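Enoyl-CoA hydratase/isomerase family protein (Pseudomonas syringae pv. tomato, PDB 3OT6) belongs to the crotonase-like enoyl-CoA hydratase/isomerase family and probably acts as an enzyme on acyl-CoA thioesters, though its own substrate and reaction are not established. Local coordinates at residues F95-A100 and S115-I120; G109-L114 and E145-R150. All coordinates share one frame; numbering follows the deposited sequence.

Interaction 1 of 2, residues F95-A100 and S115-I120; sequences FPIIVA and SADYRI
Ile98, Val99 and Ala100 pair in parallel with Tyr118, Arg119 and Ile120, the short strand axes 4.7 Å apart and 14° from parallel. Val99 spans the middle of the ladder: its N donates to Tyr118 O and its O accepts from Ile120 N at 2.7 Å. At the start of the ladder Ile97 O takes two donors, Asp117 N at 2.7 Å and, longer, Tyr118 N at 3.2 Å. Asp117 closes this end with its side chain. Asp117 CG lies beside the backbone N (chi1 -65°), and Asp117 OD2 turns its anti lone pair to Ile97 N, 2.8 Å away in an almost straight bond. The same carboxylate meets Lys209 through OD2 and Arg213 through OD1, two cations of helix 202-230 that would be expected to stabilise its negative charge. These are two inner strands of the larger sheet of the crotonase fold, joined by strand 103-106 and helix 108-113, with strand 50-54 beyond Ile98 and strand 179-181 beyond Arg119. On one face Ile98 CG1 lies 4.3 Å from Tyr118 CB, and Ile98, Tyr118 and Ile120 all pack against helix 186-197. On the other face Val99 CG2 presses tightly on Ala116 CB at 3.4 Å. Arg119 starts on that face too, but its chain bends away from Val99 to a salt bridge with Asp178.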
loop_
_atom_site.group_PDB
_atom_site.type_symbol
_atom_site.label_atom_id
_atom_site.label_comp_id
_atom_site.label_asym_id
_atom_site.label_seq_id
_atom_site.Cartn_x
_atom_site.Cartn_y
_atom_site.Cartn_z
ATOM N N PHE A 95 -9.211 -4.747 10.993
ATOM C CA PHE A 95 -8.285 -4.271 12.030
ATOM C C PHE A 95 -7.312 -3.261 11.369
ATOM O O PHE A 95 -7.190 -3.233 10.129
ATOM C CB PHE A 95 -7.518 -5.459 12.697
ATOM C CG PHE A 95 -8.417 -6.499 13.204
ATOM C CD1 PHE A 95 -8.904 -6.427 14.503
ATOM C CD2 PHE A 95 -8.868 -7.516 12.364
ATOM C CE1 PHE A 95 -9.807 -7.358 14.965
ATOM C CE2 PHE A 95 -9.784 -8.445 12.809
ATOM C CZ PHE A 95 -10.273 -8.351 14.111
ATOM N N PRO A 96 -6.630 -2.442 12.189
ATOM C CA PRO A 96 -5.798 -1.394 11.672
ATOM C C PRO A 96 -4.641 -1.950 10.832
ATOM O O PRO A 96 -4.032 -2.947 11.218
ATOM C CB PRO A 96 -5.285 -0.707 12.959
ATOM C CG PRO A 96 -6.448 -0.915 13.973
ATOM C CD PRO A 96 -6.752 -2.362 13.667
ATOM N N ILE A 97 -4.363 -1.335 9.682
ATOM C CA ILE A 97 -3.168 -1.631 8.913
ATOM C C ILE A 97 -2.144 -0.477 8.962
ATOM O O ILE A 97 -2.450 0.697 8.611
ATOM C CB ILE A 97 -3.502 -2.026 7.483
ATOM C CG1 ILE A 97 -4.451 -3.228 7.484
ATOM C CG2 ILE A 97 -2.207 -2.434 6.719
ATOM C CD1 ILE A 97 -4.856 -3.691 6.088
ATOM N N ILE A 98 -0.942 -0.817 9.449
ATOM C CA ILE A 98 0.209 0.070 9.469
ATOM C C ILE A 98 1.084 -0.323 8.306
ATOM O O ILE A 98 1.319 -1.521 8.039
ATOM C CB ILE A 98 1.000 -0.059 10.775
ATOM C CG1 ILE A 98 0.089 0.176 11.976
ATOM C CG2 ILE A 98 2.139 0.943 10.850
ATOM C CD1 ILE A 98 0.794 -0.109 13.401
ATOM N N VAL A 99 1.527 0.665 7.556
ATOM C CA VAL A 99 2.540 0.384 6.535
ATOM C C VAL A 99 3.787 1.064 7.027
ATOM O O VAL A 99 3.777 2.295 7.337
ATOM C CB VAL A 99 2.139 0.870 5.101
ATOM C CG1 VAL A 99 3.312 0.643 4.104
ATOM C CG2 VAL A 99 0.906 0.121 4.656
ATOM N N ALA A 100 4.825 0.253 7.155
ATOM C CA ALA A 100 6.111 0.689 7.661
ATOM C C ALA A 100 7.059 0.656 6.473
ATOM O O ALA A 100 7.552 -0.440 6.083
ATOM C CB ALA A 100 6.595 -0.259 8.745
ATOM N N SER A 115 -3.342 2.901 1.129
ATOM C CA SER A 115 -4.361 1.893 1.325
ATOM C C SER A 115 -4.451 1.472 2.807
ATOM O O SER A 115 -5.037 0.466 3.112
ATOM C CB SER A 115 -3.982 0.660 0.513
ATOM O OG SER A 115 -3.967 0.975 -0.857
ATOM N N ALA A 116 -3.858 2.215 3.717
ATOM C CA ALA A 116 -3.600 1.721 5.052
ATOM C C ALA A 116 -4.171 2.740 6.054
ATOM O O ALA A 116 -4.613 3.857 5.680
ATOM C CB ALA A 116 -2.061 1.600 5.256
ATOM N N ASP A 117 -4.047 2.400 7.332
ATOM C CA ASP A 117 -4.602 3.225 8.402
ATOM C C ASP A 117 -3.616 4.203 9.009
ATOM O O ASP A 117 -4.033 5.237 9.509
ATOM C CB ASP A 117 -5.243 2.333 9.422
ATOM C CG ASP A 117 -6.424 1.614 8.817
ATOM O OD1 ASP A 117 -7.389 2.361 8.424
ATOM O OD2 ASP A 117 -6.350 0.352 8.663
ATOM N N TYR A 118 -2.328 3.862 8.930
ATOM C CA TYR A 118 -1.253 4.638 9.489
ATOM C C TYR A 118 -0.005 4.288 8.636
ATOM O O TYR A 118 0.221 3.083 8.294
ATOM C CB TYR A 118 -0.994 4.272 11.007
ATOM C CG TYR A 118 -0.178 5.372 11.661
ATOM C CD1 TYR A 118 -0.817 6.434 12.297
ATOM C CD2 TYR A 118 1.201 5.421 11.524
ATOM C CE1 TYR A 118 -0.103 7.508 12.833
ATOM C CE2 TYR A 118 1.969 6.519 12.071
ATOM C CZ TYR A 118 1.292 7.554 12.706
ATOM O OH TYR A 118 1.936 8.652 13.224
ATOM N N ARG A 119 0.833 5.280 8.325
ATOM C CA ARG A 119 1.992 5.022 7.443
ATOM C C ARG A 119 3.224 5.613 8.024
ATOM O O ARG A 119 3.229 6.768 8.370
ATOM C CB ARG A 119 1.776 5.618 6.042
ATOM C CG ARG A 119 0.699 4.917 5.199
ATOM C CD ARG A 119 -0.718 5.436 5.435
ATOM N NE ARG A 119 -0.715 6.873 5.743
ATOM C CZ ARG A 119 -0.795 7.848 4.823
ATOM N NH1 ARG A 119 -0.969 7.552 3.521
ATOM N NH2 ARG A 119 -0.715 9.131 5.213
ATOM N N ILE A 120 4.300 4.856 8.086
ATOM C CA ILE A 120 5.577 5.365 8.639
ATOM C C ILE A 120 6.681 5.124 7.666
ATOM O O ILE A 120 6.822 4.000 7.127
ATOM C CB ILE A 120 5.980 4.646 9.962
ATOM C CG1 ILE A 120 4.813 4.700 10.948
ATOM C CG2 ILE A 120 7.247 5.307 10.572
ATOM C CD1 ILE A 120 5.106 3.981 12.320
#

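Interaction 2 of 2, residues G109-L114 and E145-R150; sequences GAFLLL and ELARDR
Leu114, just past helix 108-113 of the crotonase core, and Phe111 within it pack against Leu146, Ala147 and Arg150 of helix 141-150; the axes of the two short segments pass 10.1 Å apart at 41°. Leu114 straddles the interface with its two methyls. Leu114 CD1 comes down on the backbone of the second helix, 3.5 Å from Ala147 CA. Leu114 CD2 lies 3.8 Å from Arg150 CB and also meets Arg150 CG, which is anti to its backbone N (chi1 -166°), the two side chains running antiparallel as they pass. One turn earlier, Phe111 crosses Leu146 at a slant: Phe111 CD1 is 3.7 Å from Leu146 CD1, and the ring edge faces Ala147 N. Helices 73-91 and 202-230 close over Leu146, and helix 153-160 over Ala147. No direct hydrogen bond joins the two segments. A water does so instead, donating to Leu114 O at 2.6 Å and to Leu146 O at 2.7 Å, and so serves two carbonyls within the buried interface. Further out the Arg150 chain bends at chi2 and chi3, and one guanidinium face lies over Leu113 O and Leu114 C. Arg150 NH2 stands 3.4 Å from Leu114 O at too poor an angle to bond; the partner of that nitrogen is Ala116 O. In crotonase relatives the N-terminal end of the helix equivalent to 108-113 contributes to the oxyanion hole, so this contact probably packs the far end of an active-site helix against its neighbour, in keeping with the crotonase fold.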
loop_
_atom_site.group_PDB
_atom_site.type_symbol
_atom_site.label_atom_id
_atom_site.label_comp_id
_atom_site.label_asym_id
_atom_site.label_seq_id
_atom_site.Cartn_x
_atom_site.Cartn_y
_atom_site.Cartn_z
ATOM N N GLY A 109 3.858 0.407 -5.307
ATOM C CA GLY A 109 4.431 0.419 -3.966
ATOM C C GLY A 109 3.977 1.665 -3.186
ATOM O O GLY A 109 3.762 1.617 -1.971
ATOM N N ALA A 110 3.852 2.807 -3.848
ATOM C CA ALA A 110 3.352 3.954 -3.107
ATOM C C ALA A 110 1.806 3.870 -2.914
ATOM O O ALA A 110 1.275 4.465 -1.958
ATOM C CB ALA A 110 3.779 5.296 -3.746
ATOM N N PHE A 111 1.093 3.168 -3.803
ATOM C CA PHE A 111 -0.301 2.893 -3.538
ATOM C C PHE A 111 -0.557 2.084 -2.280
ATOM O O PHE A 111 -1.618 2.196 -1.665
ATOM C CB PHE A 111 -1.004 2.310 -4.731
ATOM C CG PHE A 111 -1.265 3.345 -5.795
ATOM C CD1 PHE A 111 -2.013 4.502 -5.493
ATOM C CD2 PHE A 111 -0.755 3.206 -7.070
ATOM C CE1 PHE A 111 -2.262 5.498 -6.499
ATOM C CE2 PHE A 111 -0.974 4.164 -8.041
ATOM C CZ PHE A 111 -1.715 5.322 -7.773
ATOM N N LEU A 112 0.405 1.283 -1.862
ATOM C CA LEU A 112 0.189 0.520 -0.651
ATOM C C LEU A 112 0.068 1.474 0.527
ATOM O O LEU A 112 -0.729 1.184 1.430
ATOM C CB LEU A 112 1.305 -0.484 -0.371
ATOM C CG LEU A 112 1.540 -1.577 -1.389
ATOM C CD1 LEU A 112 2.725 -2.458 -0.853
ATOM C CD2 LEU A 112 0.297 -2.362 -1.534
ATOM N N LEU A 113 0.853 2.567 0.544
ATOM C CA LEU A 113 0.767 3.587 1.623
ATOM C C LEU A 113 -0.574 4.371 1.659
ATOM O O LEU A 113 -0.973 4.934 2.710
ATOM C CB LEU A 113 1.937 4.581 1.561
ATOM C CG LEU A 113 3.387 4.039 1.536
ATOM C CD1 LEU A 113 4.294 5.065 0.842
ATOM C CD2 LEU A 113 3.825 3.731 2.975
ATOM N N LEU A 114 -1.226 4.442 0.505
ATOM C CA LEU A 114 -2.493 5.085 0.354
ATOM C C LEU A 114 -3.655 4.119 0.683
ATOM O O LEU A 114 -4.825 4.495 0.572
ATOM C CB LEU A 114 -2.608 5.650 -1.076
ATOM C CG LEU A 114 -1.527 6.701 -1.437
ATOM C CD1 LEU A 114 -1.852 7.488 -2.715
ATOM C CD2 LEU A 114 -1.248 7.693 -0.302
ATOM N N GLU A 145 -7.938 7.479 -7.841
ATOM C CA GLU A 145 -8.901 7.567 -6.753
ATOM C C GLU A 145 -8.292 7.260 -5.361
ATOM O O GLU A 145 -8.643 7.930 -4.366
ATOM C CB GLU A 145 -10.158 6.728 -7.058
ATOM C CG GLU A 145 -11.056 7.284 -8.241
ATOM C CD GLU A 145 -11.297 8.809 -8.186
ATOM O OE1 GLU A 145 -11.416 9.361 -7.077
ATOM O OE2 GLU A 145 -11.343 9.483 -9.271
ATOM N N LEU A 146 -7.332 6.333 -5.294
ATOM C CA LEU A 146 -6.573 6.149 -4.056
ATOM C C LEU A 146 -5.777 7.384 -3.742
ATOM O O LEU A 146 -5.650 7.766 -2.593
ATOM C CB LEU A 146 -5.610 4.978 -4.172
ATOM C CG LEU A 146 -6.198 3.546 -4.301
ATOM C CD1 LEU A 146 -5.083 2.555 -4.680
ATOM C CD2 LEU A 146 -6.810 3.125 -3.028
ATOM N N ALA A 147 -5.219 8.037 -4.751
ATOM C CA ALA A 147 -4.382 9.217 -4.482
ATOM C C ALA A 147 -5.254 10.398 -4.104
ATOM O O ALA A 147 -4.960 11.141 -3.170
ATOM C CB ALA A 147 -3.529 9.530 -5.629
ATOM N N ARG A 148 -6.400 10.498 -4.758
ATOM C CA ARG A 148 -7.276 11.625 -4.531
ATOM C C ARG A 148 -7.727 11.656 -3.104
ATOM O O ARG A 148 -7.875 12.720 -2.519
ATOM C CB ARG A 148 -8.485 11.580 -5.463
ATOM C CG ARG A 148 -9.204 12.947 -5.497
ATOM C CD ARG A 148 -10.581 12.938 -6.189
ATOM N NE ARG A 148 -10.611 12.263 -7.497
ATOM C CZ ARG A 148 -10.301 12.878 -8.637
ATOM N NH1 ARG A 148 -9.944 14.215 -8.631
ATOM N NH2 ARG A 148 -10.357 12.150 -9.773
ATOM N N ASP A 149 -7.952 10.483 -2.541
ATOM C CA ASP A 149 -8.607 10.399 -1.279
ATOM C C ASP A 149 -7.639 10.664 -0.166
ATOM O O ASP A 149 -8.087 11.080 0.895
ATOM C CB ASP A 149 -9.289 9.009 -1.073
ATOM C CG ASP A 149 -10.300 9.032 0.084
ATOM O OD1 ASP A 149 -11.310 9.782 -0.051
ATOM O OD2 ASP A 149 -10.060 8.385 1.139
ATOM N N ARG A 150 -6.338 10.423 -0.368
ATOM C CA ARG A 150 -5.369 10.558 0.732
ATOM C C ARG A 150 -4.379 11.745 0.612
ATOM O O ARG A 150 -3.842 12.219 1.631
ATOM C CB ARG A 150 -4.513 9.262 0.912
ATOM C CG ARG A 150 -3.709 9.228 2.282
ATOM C CD ARG A 150 -4.656 9.067 3.547
ATOM N NE ARG A 150 -5.321 7.781 3.401
ATOM C CZ ARG A 150 -4.987 6.659 4.035
ATOM N NH1 ARG A 150 -4.045 6.630 4.968
ATOM N NH2 ARG A 150 -5.628 5.554 3.736
HETATM O O HOH W 1 -6.448 6.327 -0.412
#

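How the interactions relate
The two contacts interlock along the chain: helix 108-113 of interaction 2 is followed, after the short turn 114-117, by strand 118-122 of interaction 1, and their centres lie about 12 Å apart. Two probable hydrogen bonds tie them: Arg119 NH1 reaches Leu113 O at 2.7 Å, and Arg150 NH2 reaches Ala116 O at 2.8 Å. Both acceptor carbonyls lie at the passage from helix to strand. Arg119 NE and Arg150 NH1 come close there despite their like charges, a proximity that the salt bridge of Arg119 to Asp178 would be expected to ease. Val99 CG1 packs 3.3 Å from Leu113 CD2, where the end of the helix meets the sheet. By analogy with relatives, the helix's other end probably borders the acyl-CoA site.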